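Local coordinates for NYN domain-containing protein (Vibrio parahaemolyticus, PDB 2QIP), which is of unknown function but may act as an RNA nuclease of the NYN type, at residues L79-Q84 with G92-G97; D17-Y22 with Y54-N59; K9-I14 with E47-K52. All coordinates share one frame; numbering follows the deposited sequence.

Contact 1 (L79-Q84 with G92-G97); sequences LKPYIQ and GDWDVG. With EDO (1,2-ethanediol), chain B; EDO (1,2-ethanediol), chain F.
Lys80 sets its CG over one face of the Trp94 indole, toward the rim, and then runs on to the backbone of Asp93, the lysine and tryptophan side chains sliding past each other in opposite directions. Its CB lies 3.6 Å from Trp94 NE1. CG, anti to the backbone N (chi1 -168°), stands 4.1 Å above the ring plane. From there the chain is extended: CD lies 3.7 Å from O2 of the 1,2-ethanediol of chain B, probably from the crystallisation liquor, and CE comes 3.3 Å from Asp93 O. NZ donates to Asp93 O at 2.7 Å, from 44° out of the carbonyl plane. The ammonium group also bonds Lys91 O and forms a salt bridge with Asp120 of the second subunit, so its three partners tie a loop, the residues before helix 95-105 and the dimer together. On the other segment, Asp93 OD1 accepts from Asp95 N at 2.9 Å, an Asx turn leading into the helix. Pro81 CD reaches Trp94 CH2 at 4.2 Å, while Trp94 NE1 donates to Ala55 O. The contact thus joins the loop after edge strand 76-79 to the N-terminus of helix 95-105, with Trp94 as N-cap residue, next to Ala55 of strand 46-55 and the subunit interface.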
# COMPACT_ATOMS: atom_id res chain seq x y z
N LEU A 79 4.02 10.18 11.55
CA LEU A 79 5.30 10.42 10.87
C LEU A 79 5.86 9.09 10.38
O LEU A 79 5.82 8.08 11.09
CB LEU A 79 6.28 11.08 11.84
CG LEU A 79 5.78 12.42 12.37
CD1 LEU A 79 6.69 13.05 13.49
CD2 LEU A 79 5.56 13.42 11.22
N LYS A 80 6.37 9.08 9.15
CA LYS A 80 6.82 7.83 8.56
C LYS A 80 8.02 7.26 9.32
O LYS A 80 8.99 7.99 9.57
CB LYS A 80 7.13 8.00 7.08
CG LYS A 80 7.30 6.66 6.41
CD LYS A 80 7.44 6.76 4.92
CE LYS A 80 7.46 5.35 4.33
NZ LYS A 80 7.82 5.41 2.90
N PRO A 81 7.95 5.97 9.70
CA PRO A 81 9.14 5.38 10.31
C PRO A 81 10.31 5.37 9.33
O PRO A 81 10.12 5.23 8.13
CB PRO A 81 8.72 3.92 10.57
CG PRO A 81 7.20 3.93 10.52
CD PRO A 81 6.82 5.03 9.61
N TYR A 82 11.51 5.51 9.88
CA TYR A 82 12.74 5.29 9.12
C TYR A 82 12.69 3.96 8.36
O TYR A 82 12.37 2.90 8.91
CB TYR A 82 13.93 5.26 10.08
CG TYR A 82 15.20 4.77 9.42
CD1 TYR A 82 15.85 5.56 8.47
CD2 TYR A 82 15.74 3.52 9.74
CE1 TYR A 82 17.02 5.11 7.83
CE2 TYR A 82 16.92 3.07 9.12
CZ TYR A 82 17.54 3.87 8.17
OH TYR A 82 18.70 3.45 7.55
N ILE A 83 13.07 4.01 7.09
CA ILE A 83 13.16 2.79 6.29
C ILE A 83 14.45 2.88 5.49
O ILE A 83 14.59 3.76 4.65
CB ILE A 83 11.93 2.60 5.35
CG1 ILE A 83 10.65 2.36 6.17
CG2 ILE A 83 12.18 1.42 4.39
CD1 ILE A 83 9.36 2.31 5.39
N GLN A 84 15.37 1.96 5.77
CA GLN A 84 16.65 1.90 5.07
C GLN A 84 16.42 1.59 3.58
O GLN A 84 15.55 0.81 3.23
CB GLN A 84 17.52 0.83 5.72
CG GLN A 84 19.01 0.94 5.40
CD GLN A 84 19.39 0.29 4.08
OE1 GLN A 84 18.75 -0.67 3.61
NE2 GLN A 84 20.45 0.80 3.46
N GLY A 92 9.61 8.68 0.24
CA GLY A 92 8.49 9.39 0.83
C GLY A 92 7.12 8.74 0.82
O GLY A 92 6.15 9.36 1.29
N ASP A 93 6.99 7.52 0.30
CA ASP A 93 5.61 7.03 0.10
C ASP A 93 4.86 6.29 1.23
O ASP A 93 5.31 5.30 1.80
CB ASP A 93 5.17 6.90 -1.38
CG ASP A 93 4.56 5.58 -1.76
OD1 ASP A 93 3.98 4.84 -0.95
OD2 ASP A 93 4.65 5.29 -2.98
N TRP A 94 3.69 6.83 1.52
CA TRP A 94 2.86 6.35 2.62
C TRP A 94 1.75 5.39 2.15
O TRP A 94 0.83 5.10 2.91
CB TRP A 94 2.22 7.54 3.34
CG TRP A 94 2.79 7.92 4.67
CD1 TRP A 94 3.41 9.11 5.00
CD2 TRP A 94 2.74 7.15 5.87
NE1 TRP A 94 3.76 9.10 6.33
CE2 TRP A 94 3.36 7.92 6.89
CE3 TRP A 94 2.24 5.87 6.20
CZ2 TRP A 94 3.45 7.46 8.21
CZ3 TRP A 94 2.34 5.42 7.50
CH2 TRP A 94 2.96 6.21 8.50
N ASP A 95 1.82 4.89 0.93
CA ASP A 95 0.72 4.07 0.43
C ASP A 95 0.46 2.82 1.26
O ASP A 95 -0.69 2.46 1.48
CB ASP A 95 0.90 3.70 -1.05
CG ASP A 95 0.81 4.92 -1.98
OD1 ASP A 95 0.78 6.07 -1.49
OD2 ASP A 95 0.77 4.70 -3.22
N VAL A 96 1.52 2.11 1.65
CA VAL A 96 1.32 0.90 2.45
C VAL A 96 0.63 1.26 3.78
O VAL A 96 -0.36 0.63 4.16
CB VAL A 96 2.65 0.11 2.70
CG1 VAL A 96 2.41 -1.00 3.74
CG2 VAL A 96 3.18 -0.49 1.37
N GLY A 97 1.12 2.28 4.48
CA GLY A 97 0.56 2.57 5.79
C GLY A 97 -0.86 3.13 5.74
O GLY A 97 -1.70 2.80 6.59
C1 EDO B . 12.77 7.58 5.40
O1 EDO B . 13.64 6.75 6.20
C2 EDO B . 11.36 7.51 5.95
O2 EDO B . 10.95 6.16 5.78
C1 EDO F . 19.65 4.26 3.93
O1 EDO F . 18.49 4.59 3.17
C2 EDO F . 19.83 5.35 4.98
O2 EDO F . 20.27 4.76 6.20

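Contact 2 (D17-Y22 with Y54-N59); sequences DVQNVY and YAIASN
Val18 and Tyr54 meet through the backbone: Val18 N donates to Tyr54 O over 3.1 Å, with an N-H...O angle of 143° that makes the bond noticeably bent. The same oxygen lies 3.2 Å from Val18 CB, so the valine side chain packs close against the carbonyl that its own backbone N-H meets, and Val18 CB lies 4.2 Å from Ala55 CB. Farther along, Gln19 crosses Ile56 at about a right angle, its amide carbon CD 3.5 Å from Ile56 CG1. A bend at chi2 (-68°) turns CD of the glutamine out of an extended path.

Two waters form the next layer. One donates to Asp17 OD1 and to Tyr54 O, at 2.8 Å each, and accepts from Gln19 N; Tyr54 O therefore receives two bonds, and the first turn of the helix is bridged to Tyr54 of the strand. The other donates to Gln19 OE1 at 2.7 Å and accepts from Ile56 N, giving the glutamine a polar link beside its apolar one.

Outside this, Asp17 OD2 bonds Ser116 OG, which helps fix the carboxylate while OD1 holds the water. Tyr54 OH bonds Asp101 OD2, and the tyrosine ring meets Trp94 edge to face. Phe66 of helix 61-73 packs on Val18.

Asp17 and Tyr54 form a parallel beta bridge, and Asp17 is also the N-cap residue of helix 18-29. An aspartate at the C-terminal end of the central first strand is characteristic of PIN-like domains, where the acidic site lies at this edge of the parallel sheet; the position of Asp17 is consistent with that pattern, although no metal occupies this contact.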
# COMPACT_ATOMS: atom_id res chain seq x y z
N ASP A 17 -2.91 12.22 2.83
CA ASP A 17 -1.60 11.91 2.26
C ASP A 17 -0.90 13.28 2.14
O ASP A 17 -1.01 13.96 1.10
CB ASP A 17 -1.88 11.26 0.90
CG ASP A 17 -0.65 10.77 0.17
OD1 ASP A 17 0.50 10.95 0.61
OD2 ASP A 17 -0.87 10.17 -0.91
N VAL A 18 -0.24 13.72 3.22
CA VAL A 18 0.29 15.09 3.30
C VAL A 18 1.27 15.37 2.16
O VAL A 18 1.23 16.45 1.59
CB VAL A 18 0.95 15.35 4.69
CG1 VAL A 18 1.73 16.67 4.71
CG2 VAL A 18 -0.12 15.32 5.80
N GLN A 19 2.11 14.40 1.82
CA GLN A 19 3.09 14.63 0.73
C GLN A 19 2.38 14.85 -0.62
O GLN A 19 2.76 15.74 -1.39
CB GLN A 19 4.07 13.45 0.62
CG GLN A 19 5.05 13.35 1.78
CD GLN A 19 6.06 14.50 1.83
OE1 GLN A 19 5.86 15.49 2.54
NE2 GLN A 19 7.16 14.37 1.06
N ASN A 20 1.36 14.04 -0.90
CA ASN A 20 0.62 14.21 -2.15
C ASN A 20 -0.08 15.57 -2.23
O ASN A 20 0.00 16.27 -3.25
CB ASN A 20 -0.38 13.07 -2.37
CG ASN A 20 -1.20 13.25 -3.63
OD1 ASN A 20 -2.25 13.89 -3.61
ND2 ASN A 20 -0.75 12.65 -4.73
N VAL A 21 -0.73 15.97 -1.13
CA VAL A 21 -1.38 17.27 -1.06
C VAL A 21 -0.36 18.39 -1.28
O VAL A 21 -0.62 19.29 -2.06
CB VAL A 21 -2.10 17.44 0.30
CG1 VAL A 21 -2.61 18.85 0.47
CG2 VAL A 21 -3.25 16.45 0.37
N TYR A 22 0.79 18.27 -0.63
CA TYR A 22 1.80 19.31 -0.73
C TYR A 22 2.26 19.47 -2.17
O TYR A 22 2.21 20.56 -2.74
CB TYR A 22 3.00 19.03 0.20
CG TYR A 22 4.09 20.06 -0.01
CD1 TYR A 22 3.97 21.34 0.54
CD2 TYR A 22 5.20 19.76 -0.79
CE1 TYR A 22 4.97 22.31 0.32
CE2 TYR A 22 6.20 20.72 -1.02
CZ TYR A 22 6.07 21.98 -0.46
OH TYR A 22 7.05 22.94 -0.66
N TYR A 54 -0.70 11.82 7.34
CA TYR A 54 0.47 10.97 7.13
C TYR A 54 1.57 11.82 6.51
O TYR A 54 1.49 12.23 5.34
CB TYR A 54 0.08 9.80 6.21
CG TYR A 54 -0.93 8.91 6.89
CD1 TYR A 54 -0.51 7.77 7.57
CD2 TYR A 54 -2.29 9.21 6.88
CE1 TYR A 54 -1.41 6.95 8.24
CE2 TYR A 54 -3.21 8.39 7.56
CZ TYR A 54 -2.76 7.24 8.21
OH TYR A 54 -3.65 6.42 8.90
N ALA A 55 2.60 12.08 7.31
CA ALA A 55 3.63 13.07 6.96
C ALA A 55 5.02 12.48 7.13
O ALA A 55 5.18 11.32 7.56
CB ALA A 55 3.46 14.32 7.84
N ILE A 56 6.04 13.29 6.82
CA ILE A 56 7.43 12.87 6.92
C ILE A 56 8.07 13.58 8.11
O ILE A 56 7.95 14.80 8.26
CB ILE A 56 8.20 13.19 5.61
CG1 ILE A 56 7.49 12.54 4.41
CG2 ILE A 56 9.67 12.76 5.69
CD1 ILE A 56 7.36 10.99 4.49
N ALA A 57 8.75 12.81 8.96
CA ALA A 57 9.45 13.39 10.11
C ALA A 57 10.54 14.35 9.69
O ALA A 57 11.18 14.16 8.65
CB ALA A 57 10.03 12.30 10.96
N SER A 58 10.77 15.36 10.52
CA SER A 58 11.72 16.42 10.16
C SER A 58 12.37 17.01 11.38
O SER A 58 11.71 17.15 12.41
CB SER A 58 10.98 17.53 9.41
OG SER A 58 11.87 18.60 9.08
N ASN A 59 13.64 17.38 11.26
CA ASN A 59 14.30 18.14 12.33
C ASN A 59 14.22 19.65 12.08
O ASN A 59 14.70 20.44 12.89
CB ASN A 59 15.75 17.69 12.53
CG ASN A 59 16.61 17.89 11.29
OD1 ASN A 59 16.18 18.51 10.33
ND2 ASN A 59 17.79 17.33 11.30
O HOH W 1 2.22 11.60 2.73
O HOH W 2 5.17 15.51 5.18

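Contact 3 (K9-I14 with E47-K52); sequences KEKIAI and EVVSAK
Ile14 O is gripped by two donors: Lys52 N at 2.9 Å, with an N-H...O angle of 168°, and a water at the same distance. That water also hydrogen-bonds Ser50 OG, at 2.7 Å, and so links the serine side chain to the neighbouring strand. The Ala51 CA-H adds a weaker contact to the same oxygen.

Back along the ladder, Ser50 O accepts from Ile14 N, Ile12 O from Val49 N, Glu47 O from Ile12 N and Glu10 O from Glu47 N. The bridges pair Lys11 with Glu47 and Ile12 with Val48, then Ala13 with Ser50, a shift of one residue that defines a beta bulge around Val49. Ser50 N, 3.6 Å from Ile12 O, is buried without a hydrogen-bond partner, probably a consequence of the shifted register.

Lys11 and Glu47 lie side by side, pointing the same way, with Lys11 CE 3.4 Å from Glu47 OE1; Lys11 NZ stays 4.6 Å from Glu47 OE1, where some attraction may remain without a salt bridge. Val49 CG2 rests on Lys11 CB at 3.8 Å. On the opposite face, Ile12 CG1 sits between the backbone N and carbonyl carbon (chi1 67°), 3.7 Å from Glu47 O; CD1 touches Val48 CG2, and Ile14 CB faces Ala51 CB.

Strands 10-17 and 46-55 are parallel neighbours, their segments 10-14 and 50-52 inclined by 14°. Helix 35-42 packs on Ile14 and Ala51, Ile105 of helix 95-105 on Ala13 and Ser50; strands 111-115 and 76-79 flank the pair.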
# COMPACT_ATOMS: atom_id res chain seq x y z
N LYS A 9 -25.02 10.94 13.90
CA LYS A 9 -24.36 11.70 12.81
C LYS A 9 -23.54 10.70 11.99
O LYS A 9 -23.10 9.69 12.54
CB LYS A 9 -23.40 12.74 13.38
CG LYS A 9 -24.00 13.79 14.31
CD LYS A 9 -23.07 14.98 14.33
CE LYS A 9 -22.70 15.41 15.73
NZ LYS A 9 -21.26 15.76 15.80
N GLU A 10 -23.32 11.00 10.71
CA GLU A 10 -22.45 10.14 9.89
C GLU A 10 -21.08 10.05 10.55
O GLU A 10 -20.47 11.07 10.88
CB GLU A 10 -22.31 10.69 8.46
CG GLU A 10 -21.57 9.74 7.54
CD GLU A 10 -21.28 10.31 6.15
OE1 GLU A 10 -20.98 11.51 6.04
OE2 GLU A 10 -21.34 9.55 5.16
N LYS A 11 -20.60 8.83 10.74
CA LYS A 11 -19.28 8.60 11.31
C LYS A 11 -18.25 8.61 10.19
O LYS A 11 -18.42 7.91 9.19
CB LYS A 11 -19.25 7.24 12.02
CG LYS A 11 -19.94 7.24 13.39
CD LYS A 11 -19.92 5.82 14.01
CE LYS A 11 -20.42 5.86 15.45
NZ LYS A 11 -20.43 4.50 16.07
N ILE A 12 -17.17 9.38 10.36
CA ILE A 12 -16.14 9.49 9.33
C ILE A 12 -14.75 9.19 9.88
O ILE A 12 -14.46 9.39 11.06
CB ILE A 12 -16.14 10.88 8.64
CG1 ILE A 12 -15.71 11.99 9.61
CG2 ILE A 12 -17.50 11.14 8.01
CD1 ILE A 12 -15.54 13.35 8.93
N ALA A 13 -13.91 8.69 8.98
CA ALA A 13 -12.46 8.63 9.21
C ALA A 13 -11.80 9.46 8.14
O ALA A 13 -12.18 9.34 6.98
CB ALA A 13 -11.96 7.21 9.11
N ILE A 14 -10.81 10.26 8.52
CA ILE A 14 -10.08 11.07 7.54
C ILE A 14 -8.64 10.56 7.49
O ILE A 14 -8.03 10.35 8.54
CB ILE A 14 -10.09 12.57 7.93
CG1 ILE A 14 -11.52 13.11 8.02
CG2 ILE A 14 -9.27 13.37 6.89
CD1 ILE A 14 -11.62 14.47 8.65
N GLU A 47 -19.48 12.85 12.93
CA GLU A 47 -18.76 12.32 14.07
C GLU A 47 -17.39 11.85 13.59
O GLU A 47 -17.28 10.91 12.79
CB GLU A 47 -19.51 11.17 14.74
CG GLU A 47 -18.71 10.58 15.91
CD GLU A 47 -19.38 9.40 16.58
OE1 GLU A 47 -20.57 9.14 16.31
OE2 GLU A 47 -18.69 8.72 17.39
N VAL A 48 -16.35 12.51 14.06
CA VAL A 48 -15.00 12.20 13.59
C VAL A 48 -14.47 11.06 14.47
O VAL A 48 -14.10 11.27 15.63
CB VAL A 48 -14.06 13.41 13.64
CG1 VAL A 48 -12.69 13.02 13.13
CG2 VAL A 48 -14.66 14.55 12.84
N VAL A 49 -14.48 9.86 13.91
CA VAL A 49 -14.00 8.70 14.65
C VAL A 49 -12.48 8.66 14.67
O VAL A 49 -11.86 8.24 15.63
CB VAL A 49 -14.60 7.41 14.06
CG1 VAL A 49 -13.97 6.16 14.69
CG2 VAL A 49 -16.13 7.41 14.23
N SER A 50 -11.88 9.09 13.56
CA SER A 50 -10.43 9.05 13.40
C SER A 50 -10.04 10.09 12.39
O SER A 50 -10.76 10.30 11.40
CB SER A 50 -10.01 7.66 12.90
OG SER A 50 -8.61 7.57 12.70
N ALA A 51 -8.91 10.75 12.62
CA ALA A 51 -8.38 11.71 11.65
C ALA A 51 -6.88 11.69 11.74
O ALA A 51 -6.29 12.07 12.77
CB ALA A 51 -8.93 13.11 11.90
N LYS A 52 -6.25 11.23 10.67
CA LYS A 52 -4.81 11.06 10.64
C LYS A 52 -4.20 11.73 9.43
O LYS A 52 -4.75 11.67 8.33
CB LYS A 52 -4.46 9.56 10.68
CG LYS A 52 -4.67 8.96 12.05
CD LYS A 52 -4.36 7.48 12.12
CE LYS A 52 -4.58 7.03 13.58
NZ LYS A 52 -4.42 5.56 13.78
O HOH W 3 -8.31 7.90 10.06

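In the fold
Contacts 2 and 3 share strand 46-55 and its parallel neighbour 10-17, but lie on opposite sides of the chain's centre, with their centres about 21 Å apart. Contact 3 is a partly buried ladder of backbone bonds interrupted by a bulge; contact 2 is buried, and there direct pairing gives way to waters as one strand passes into helix 18-29. Contact 1 lies at the surface, about 10 Å from contact 2 between centres, and relies on a lysine and an indole instead of strand pairing. These two meet on one oxygen: Ala55 O of contact 2, already bonded to the indole, probably also takes the Lys80 backbone N-H. Of the three, contact 1 alone has the second subunit against its segments.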